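SAM dependent methyltransferase (Aquifex aeolicus, PDB 3DH0) binds S-adenosylmethionine and is probably a class I methyltransferase that passes its methyl group to an acceptor. Local coordinates at residues Y51-S56 and L85-V90; K64-D69 and E91-E96. All blocks are in the same frame, centred on the assembly; numbering follows the deposited sequence.

Contact 1. Residues Y51-S56 and L85-V90. With SAM (S-adenosylmethionine), chain C.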
loop_
_atom_site.group_PDB
_atom_site.type_symbol
_atom_site.label_atom_id
_atom_site.label_comp_id
_atom_site.label_asym_id
_atom_site.label_seq_id
_atom_site.Cartn_x
_atom_site.Cartn_y
_atom_site.Cartn_z
ATOM N N TYR A 51 1.975 8.420 -2.855
ATOM C CA TYR A 51 1.062 8.630 -1.736
ATOM C C TYR A 51 1.742 8.949 -0.399
ATOM O O TYR A 51 1.072 9.187 0.592
ATOM C CB TYR A 51 0.164 7.409 -1.567
ATOM C CG TYR A 51 -0.773 7.193 -2.721
ATOM C CD1 TYR A 51 -1.799 8.094 -2.984
ATOM C CD2 TYR A 51 -0.626 6.106 -3.569
ATOM C CE1 TYR A 51 -2.650 7.916 -4.067
ATOM C CE2 TYR A 51 -1.480 5.924 -4.661
ATOM C CZ TYR A 51 -2.482 6.833 -4.896
ATOM O OH TYR A 51 -3.317 6.682 -5.960
ATOM N N LEU A 52 3.067 8.973 -0.376
ATOM C CA LEU A 52 3.798 9.249 0.857
ATOM C C LEU A 52 3.497 10.603 1.503
ATOM O O LEU A 52 3.390 10.706 2.726
ATOM C CB LEU A 52 5.311 9.083 0.629
ATOM C CG LEU A 52 5.837 7.630 0.589
ATOM C CD1 LEU A 52 7.358 7.608 0.418
ATOM C CD2 LEU A 52 5.444 6.910 1.868
ATOM N N PRO A 53 3.375 11.664 0.698
ATOM C CA PRO A 53 3.075 12.963 1.311
ATOM C C PRO A 53 1.768 12.911 2.103
ATOM O O PRO A 53 1.574 13.646 3.069
ATOM C CB PRO A 53 2.971 13.887 0.101
ATOM C CG PRO A 53 3.989 13.309 -0.825
ATOM C CD PRO A 53 3.732 11.825 -0.724
ATOM N N TYR A 54 0.881 12.022 1.678
ATOM C CA TYR A 54 -0.419 11.856 2.297
ATOM C C TYR A 54 -0.340 11.133 3.610
ATOM O O TYR A 54 -0.710 11.667 4.639
ATOM C CB TYR A 54 -1.335 11.122 1.329
ATOM C CG TYR A 54 -1.538 11.916 0.073
ATOM C CD1 TYR A 54 -2.377 13.026 0.069
ATOM C CD2 TYR A 54 -0.804 11.634 -1.085
ATOM C CE1 TYR A 54 -2.481 13.845 -1.035
ATOM C CE2 TYR A 54 -0.900 12.460 -2.207
ATOM C CZ TYR A 54 -1.746 13.570 -2.164
ATOM O OH TYR A 54 -1.830 14.427 -3.233
ATOM N N LEU A 55 0.142 9.903 3.558
ATOM C CA LEU A 55 0.323 9.086 4.747
ATOM C C LEU A 55 1.107 9.880 5.797
ATOM O O LEU A 55 0.782 9.874 6.979
ATOM C CB LEU A 55 1.101 7.831 4.368
ATOM C CG LEU A 55 0.437 6.930 3.328
ATOM C CD1 LEU A 55 1.444 5.911 2.815
ATOM C CD2 LEU A 55 -0.786 6.252 3.939
ATOM N N SER A 56 2.146 10.560 5.340
ATOM C CA SER A 56 2.977 11.360 6.215
ATOM C C SER A 56 2.129 12.389 6.961
ATOM O O SER A 56 2.175 12.492 8.193
ATOM C CB SER A 56 4.050 12.067 5.384
ATOM O OG SER A 56 4.964 12.765 6.196
ATOM N N LEU A 85 10.722 16.939 -0.337
ATOM C CA LEU A 85 9.492 17.503 0.206
ATOM C C LEU A 85 9.558 17.858 1.681
ATOM O O LEU A 85 8.706 18.592 2.174
ATOM C CB LEU A 85 8.322 16.548 -0.034
ATOM C CG LEU A 85 8.019 16.160 -1.492
ATOM C CD1 LEU A 85 6.769 15.301 -1.548
ATOM C CD2 LEU A 85 7.848 17.401 -2.345
ATOM N N GLY A 86 10.561 17.344 2.382
ATOM C CA GLY A 86 10.692 17.640 3.792
ATOM C C GLY A 86 9.815 16.796 4.696
ATOM O O GLY A 86 9.366 17.276 5.742
ATOM N N LEU A 87 9.564 15.548 4.305
ATOM C CA LEU A 87 8.753 14.635 5.106
ATOM C C LEU A 87 9.638 13.989 6.180
ATOM O O LEU A 87 10.324 13.001 5.931
ATOM C CB LEU A 87 8.145 13.561 4.198
ATOM C CG LEU A 87 7.287 14.069 3.023
ATOM C CD1 LEU A 87 6.865 12.906 2.148
ATOM C CD2 LEU A 87 6.055 14.817 3.544
ATOM N N LYS A 88 9.603 14.547 7.385
ATOM C CA LYS A 88 10.426 14.065 8.489
ATOM C C LYS A 88 10.043 12.753 9.176
ATOM O O LYS A 88 10.893 12.109 9.770
ATOM C CB LYS A 88 10.546 15.171 9.539
ATOM C CG LYS A 88 11.070 16.482 8.972
ATOM C CD LYS A 88 12.585 16.487 8.709
ATOM C CE LYS A 88 13.383 16.716 9.991
ATOM N NZ LYS A 88 14.749 17.262 9.722
ATOM N N ASN A 89 8.785 12.344 9.096
ATOM C CA ASN A 89 8.371 11.113 9.757
ATOM C C ASN A 89 8.372 9.883 8.864
ATOM O O ASN A 89 7.785 8.856 9.213
ATOM C CB ASN A 89 6.976 11.286 10.347
ATOM C CG ASN A 89 5.919 11.562 9.292
ATOM O OD1 ASN A 89 4.733 11.639 9.602
ATOM N ND2 ASN A 89 6.342 11.715 8.041
ATOM N N VAL A 90 9.025 9.970 7.711
ATOM C CA VAL A 90 9.040 8.829 6.817
ATOM C C VAL A 90 10.378 8.142 6.733
ATOM O O VAL A 90 11.415 8.777 6.568
ATOM C CB VAL A 90 8.617 9.208 5.395
ATOM C CG1 VAL A 90 8.480 7.943 4.546
ATOM C CG2 VAL A 90 7.318 9.971 5.437
HETATM N N SAM C . 1.890 2.275 -4.844
HETATM C CA SAM C . 2.714 3.138 -5.746
HETATM C C SAM C . 2.013 4.451 -6.007
HETATM O O SAM C . 0.913 4.645 -5.489
HETATM O OXT SAM C . 2.637 5.267 -6.761
HETATM C CB SAM C . 2.958 2.416 -7.067
HETATM C CG SAM C . 3.330 1.016 -6.792
HETATM S SD SAM C . 3.684 -0.130 -8.153
HETATM C CE SAM C . 2.065 -0.385 -8.881
HETATM C "C5'" SAM C . 4.032 -1.571 -7.260
HETATM C "C4'" SAM C . 5.374 -1.605 -6.560
HETATM O "O4'" SAM C . 5.375 -2.839 -5.851
HETATM C "C3'" SAM C . 6.562 -1.778 -7.527
HETATM O "O3'" SAM C . 7.294 -0.521 -7.447
HETATM C "C2'" SAM C . 7.424 -2.881 -6.945
HETATM O "O2'" SAM C . 8.823 -2.701 -6.886
HETATM C "C1'" SAM C . 6.679 -3.170 -5.605
HETATM N N9 SAM C . 6.654 -4.541 -5.135
HETATM C C8 SAM C . 6.400 -5.717 -5.813
HETATM N N7 SAM C . 6.446 -6.766 -5.054
HETATM C C5 SAM C . 6.752 -6.263 -3.790
HETATM C C6 SAM C . 6.935 -6.886 -2.521
HETATM N N6 SAM C . 6.831 -8.223 -2.360
HETATM N N1 SAM C . 7.233 -6.081 -1.428
HETATM C C2 SAM C . 7.330 -4.746 -1.635
HETATM N N3 SAM C . 7.174 -4.070 -2.778
HETATM C C4 SAM C . 6.882 -4.891 -3.824
#
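The methyl groups of L87 fill the middle of this contact. CG of L87 is anti to its own carbonyl carbon (chi1 -57°), which sets the branch point facing helix 52-59; from there the two methyls part. CD1 lies alongside the first turn, 3.9 Å from CA of P53. CD2 goes further along the helix, 3.5 Å from OG of S56. On one flank CD1 of L85 meets CG of P53 at 3.5 Å, the two side chains crossing obliquely. On the other flank V90 divides its branches. Its CG1 crosses CD2 of L52 obliquely at 4.2 Å, while its CG2 lies 3.7 Å from OG of S56. OG of S56 is anti to its backbone N (chi1 -175°) and faces the loop, with the amide group of N89 close beside it. So an apolar patch at the start of the helix gives way to a polar edge at S56.

Two features shape the loop behind these side chains. G86 leaves the end of helix 72-85 with positive phi (82°), and a type I turn runs from L87 to V90. Together they bring L85, L87, N89 and V90 round to the same helix.

Y51, just before the helix, lies by the carboxylate end of S-adenosylmethionine, and F24 is close to parallel with its ring. L52 reaches past the contact to V65 and A67 of strand 64-69 and to D43 of strand 40-43. Y54 and L55 pack on helix 26-33. Helix 52-59 thus sits between the sheet, helix 26-33 and the loop that leads into strand 90-94.

Contact 2. Residues K64-D69 and E91-E96. With SAM (S-adenosylmethionine), chain C.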
loop_
_atom_site.group_PDB
_atom_site.type_symbol
_atom_site.label_atom_id
_atom_site.label_comp_id
_atom_site.label_asym_id
_atom_site.label_seq_id
_atom_site.Cartn_x
_atom_site.Cartn_y
_atom_site.Cartn_z
ATOM N N LYS A 64 4.488 7.546 12.170
ATOM C CA LYS A 64 5.629 7.165 11.369
ATOM C C LYS A 64 5.188 6.428 10.118
ATOM O O LYS A 64 4.170 5.746 10.110
ATOM C CB LYS A 64 6.562 6.282 12.191
ATOM C CG LYS A 64 8.009 6.347 11.748
ATOM C CD LYS A 64 8.841 5.340 12.517
ATOM C CE LYS A 64 8.730 5.531 14.020
ATOM N NZ LYS A 64 9.512 4.497 14.733
ATOM N N VAL A 65 5.958 6.572 9.053
ATOM C CA VAL A 65 5.628 5.906 7.809
ATOM C C VAL A 65 6.797 5.080 7.290
ATOM O O VAL A 65 7.845 5.618 6.958
ATOM C CB VAL A 65 5.236 6.929 6.710
ATOM C CG1 VAL A 65 4.902 6.197 5.424
ATOM C CG2 VAL A 65 4.056 7.770 7.157
ATOM N N TYR A 66 6.623 3.769 7.238
ATOM C CA TYR A 66 7.664 2.907 6.705
ATOM C C TYR A 66 7.289 2.625 5.267
ATOM O O TYR A 66 6.270 2.002 5.002
ATOM C CB TYR A 66 7.747 1.585 7.472
ATOM C CG TYR A 66 8.311 1.717 8.861
ATOM C CD1 TYR A 66 9.657 2.013 9.057
ATOM C CD2 TYR A 66 7.489 1.581 9.978
ATOM C CE1 TYR A 66 10.166 2.175 10.322
ATOM C CE2 TYR A 66 7.991 1.745 11.246
ATOM C CZ TYR A 66 9.327 2.044 11.409
ATOM O OH TYR A 66 9.828 2.232 12.663
ATOM N N ALA A 67 8.115 3.094 4.345
ATOM C CA ALA A 67 7.871 2.900 2.929
ATOM C C ALA A 67 8.838 1.868 2.364
ATOM O O ALA A 67 9.994 2.173 2.125
ATOM C CB ALA A 67 8.034 4.224 2.194
ATOM N N ILE A 68 8.368 0.647 2.147
ATOM C CA ILE A 68 9.222 -0.398 1.606
ATOM C C ILE A 68 9.030 -0.609 0.115
ATOM O O ILE A 68 8.138 -0.050 -0.495
ATOM C CB ILE A 68 8.979 -1.739 2.306
ATOM C CG1 ILE A 68 7.490 -2.088 2.232
ATOM C CG2 ILE A 68 9.482 -1.680 3.745
ATOM C CD1 ILE A 68 7.132 -3.473 2.754
ATOM N N ASP A 69 9.894 -1.421 -0.467
ATOM C CA ASP A 69 9.832 -1.732 -1.878
ATOM C C ASP A 69 10.994 -2.643 -2.215
ATOM O O ASP A 69 12.132 -2.358 -1.857
ATOM C CB ASP A 69 9.910 -0.461 -2.715
ATOM C CG ASP A 69 9.322 -0.648 -4.100
ATOM O OD1 ASP A 69 9.748 -1.582 -4.804
ATOM O OD2 ASP A 69 8.431 0.131 -4.486
ATOM N N GLU A 91 10.327 6.823 6.835
ATOM C CA GLU A 91 11.511 5.992 6.774
ATOM C C GLU A 91 11.385 5.060 5.550
ATOM O O GLU A 91 10.538 4.173 5.513
ATOM C CB GLU A 91 11.612 5.206 8.087
ATOM C CG GLU A 91 12.996 4.765 8.477
ATOM C CD GLU A 91 13.939 5.916 8.770
ATOM O OE1 GLU A 91 13.730 6.653 9.748
ATOM O OE2 GLU A 91 14.907 6.084 8.018
ATOM N N VAL A 92 12.219 5.292 4.541
ATOM C CA VAL A 92 12.205 4.487 3.315
ATOM C C VAL A 92 13.170 3.308 3.404
ATOM O O VAL A 92 14.359 3.494 3.617
ATOM C CB VAL A 92 12.589 5.336 2.088
ATOM C CG1 VAL A 92 12.493 4.497 0.828
ATOM C CG2 VAL A 92 11.682 6.555 2.002
ATOM N N LEU A 93 12.652 2.098 3.221
ATOM C CA LEU A 93 13.478 0.900 3.330
ATOM C C LEU A 93 13.466 -0.065 2.134
ATOM O O LEU A 93 12.477 -0.187 1.407
ATOM C CB LEU A 93 13.076 0.123 4.593
ATOM C CG LEU A 93 13.027 0.845 5.949
ATOM C CD1 LEU A 93 12.534 -0.105 7.026
ATOM C CD2 LEU A 93 14.395 1.374 6.309
ATOM N N LYS A 94 14.592 -0.758 1.966
ATOM C CA LYS A 94 14.779 -1.753 0.915
ATOM C C LYS A 94 14.203 -3.088 1.390
ATOM O O LYS A 94 14.707 -3.698 2.331
ATOM C CB LYS A 94 16.265 -1.894 0.605
ATOM C CG LYS A 94 16.603 -3.025 -0.335
ATOM C CD LYS A 94 16.014 -2.810 -1.698
ATOM C CE LYS A 94 16.279 -4.007 -2.590
ATOM N NZ LYS A 94 15.615 -5.264 -2.106
ATOM N N SER A 95 13.142 -3.535 0.731
ATOM C CA SER A 95 12.463 -4.777 1.081
ATOM C C SER A 95 12.860 -5.973 0.217
ATOM O O SER A 95 13.442 -5.830 -0.860
ATOM C CB SER A 95 10.945 -4.557 0.998
ATOM O OG SER A 95 10.216 -5.768 0.868
ATOM N N GLU A 96 12.535 -7.154 0.721
ATOM C CA GLU A 96 12.812 -8.407 0.036
ATOM C C GLU A 96 11.436 -9.005 -0.198
ATOM O O GLU A 96 10.515 -8.742 0.558
ATOM C CB GLU A 96 13.646 -9.319 0.932
ATOM C CG GLU A 96 14.738 -10.082 0.217
ATOM C CD GLU A 96 15.784 -9.175 -0.404
ATOM O OE1 GLU A 96 16.121 -8.136 0.199
ATOM O OE2 GLU A 96 16.283 -9.512 -1.496
HETATM N N SAM C . 1.890 2.275 -4.844
HETATM C CA SAM C . 2.714 3.138 -5.746
HETATM C C SAM C . 2.013 4.451 -6.007
HETATM O O SAM C . 0.913 4.645 -5.489
HETATM O OXT SAM C . 2.637 5.267 -6.761
HETATM C CB SAM C . 2.958 2.416 -7.067
HETATM C CG SAM C . 3.330 1.016 -6.792
HETATM S SD SAM C . 3.684 -0.130 -8.153
HETATM C CE SAM C . 2.065 -0.385 -8.881
HETATM C "C5'" SAM C . 4.032 -1.571 -7.260
HETATM C "C4'" SAM C . 5.374 -1.605 -6.560
HETATM O "O4'" SAM C . 5.375 -2.839 -5.851
HETATM C "C3'" SAM C . 6.562 -1.778 -7.527
HETATM O "O3'" SAM C . 7.294 -0.521 -7.447
HETATM C "C2'" SAM C . 7.424 -2.881 -6.945
HETATM O "O2'" SAM C . 8.823 -2.701 -6.886
HETATM C "C1'" SAM C . 6.679 -3.170 -5.605
HETATM N N9 SAM C . 6.654 -4.541 -5.135
HETATM C C8 SAM C . 6.400 -5.717 -5.813
HETATM N N7 SAM C . 6.446 -6.766 -5.054
HETATM C C5 SAM C . 6.752 -6.263 -3.790
HETATM C C6 SAM C . 6.935 -6.886 -2.521
HETATM N N6 SAM C . 6.831 -8.223 -2.360
HETATM N N1 SAM C . 7.233 -6.081 -1.428
HETATM C C2 SAM C . 7.330 -4.746 -1.635
HETATM N N3 SAM C . 7.174 -4.070 -2.778
HETATM C C4 SAM C . 6.882 -4.891 -3.824
#
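Strands 64-69 and 90-94 are the two parallel strands of a beta-alpha-beta unit in the Rossmann-like methyltransferase fold. Helix 72-85 makes the crossover.

Backbone hydrogen bonds form the ladder. N of E91 gives to O of V65 almost along the C=O axis (2.8 Å, N-H...O 173°). N of A67 then gives to O of E91, and N of L93 to O of A67, both at 2.9 Å. The strands cross at -26°. Past the regular bridges, N of S95 still gives to O of D69, from well above the carbonyl plane.

Apolar contacts occur on both faces. Y66, I68, E91 and L93 share one. There CD1 of the Y66 ring lies 3.9 Å from CB of E91 and 4.1 Å from CD1 of L93. On the other face CB of A67 lies 4.3 Å from CG2 of V92, and V92 also packs against helix 72-85.

Polar contacts to S-adenosylmethionine come at the C-terminal end of strand 64-69. D69 uses both carboxylate oxygens on the ribose diol. The backbone N of G47 also bonds to OD2 and that of Q71 to OD1, so each oxygen has a protein partner as well as a ribose hydroxyl. Its OD2 accepts from O3' of S-adenosylmethionine at 3.2 Å, and its OD1 accepts from O2' at 2.5 Å.

In the fold
Contacts 1 and 2 lie about 12 Å apart, centre to centre, at the strand 90-94 edge of the sheet. Their segments alternate along the chain: 51-56, 64-69, 85-90, 91-96. Helix 52-59 leads to strand 64-69, and the loop after helix 72-85 runs straight into strand 90-94. The two contacts touch where O of N89 lies 2.9 Å from N of V65, a probable hydrogen bond that begins the strand pairing. L52 and V90 also pack on V65. Both contacts reach S-adenosylmethionine, through Y51 at its carboxylate end and D69 at its ribose. This half of the fold therefore supplies separate parts of one cofactor pocket.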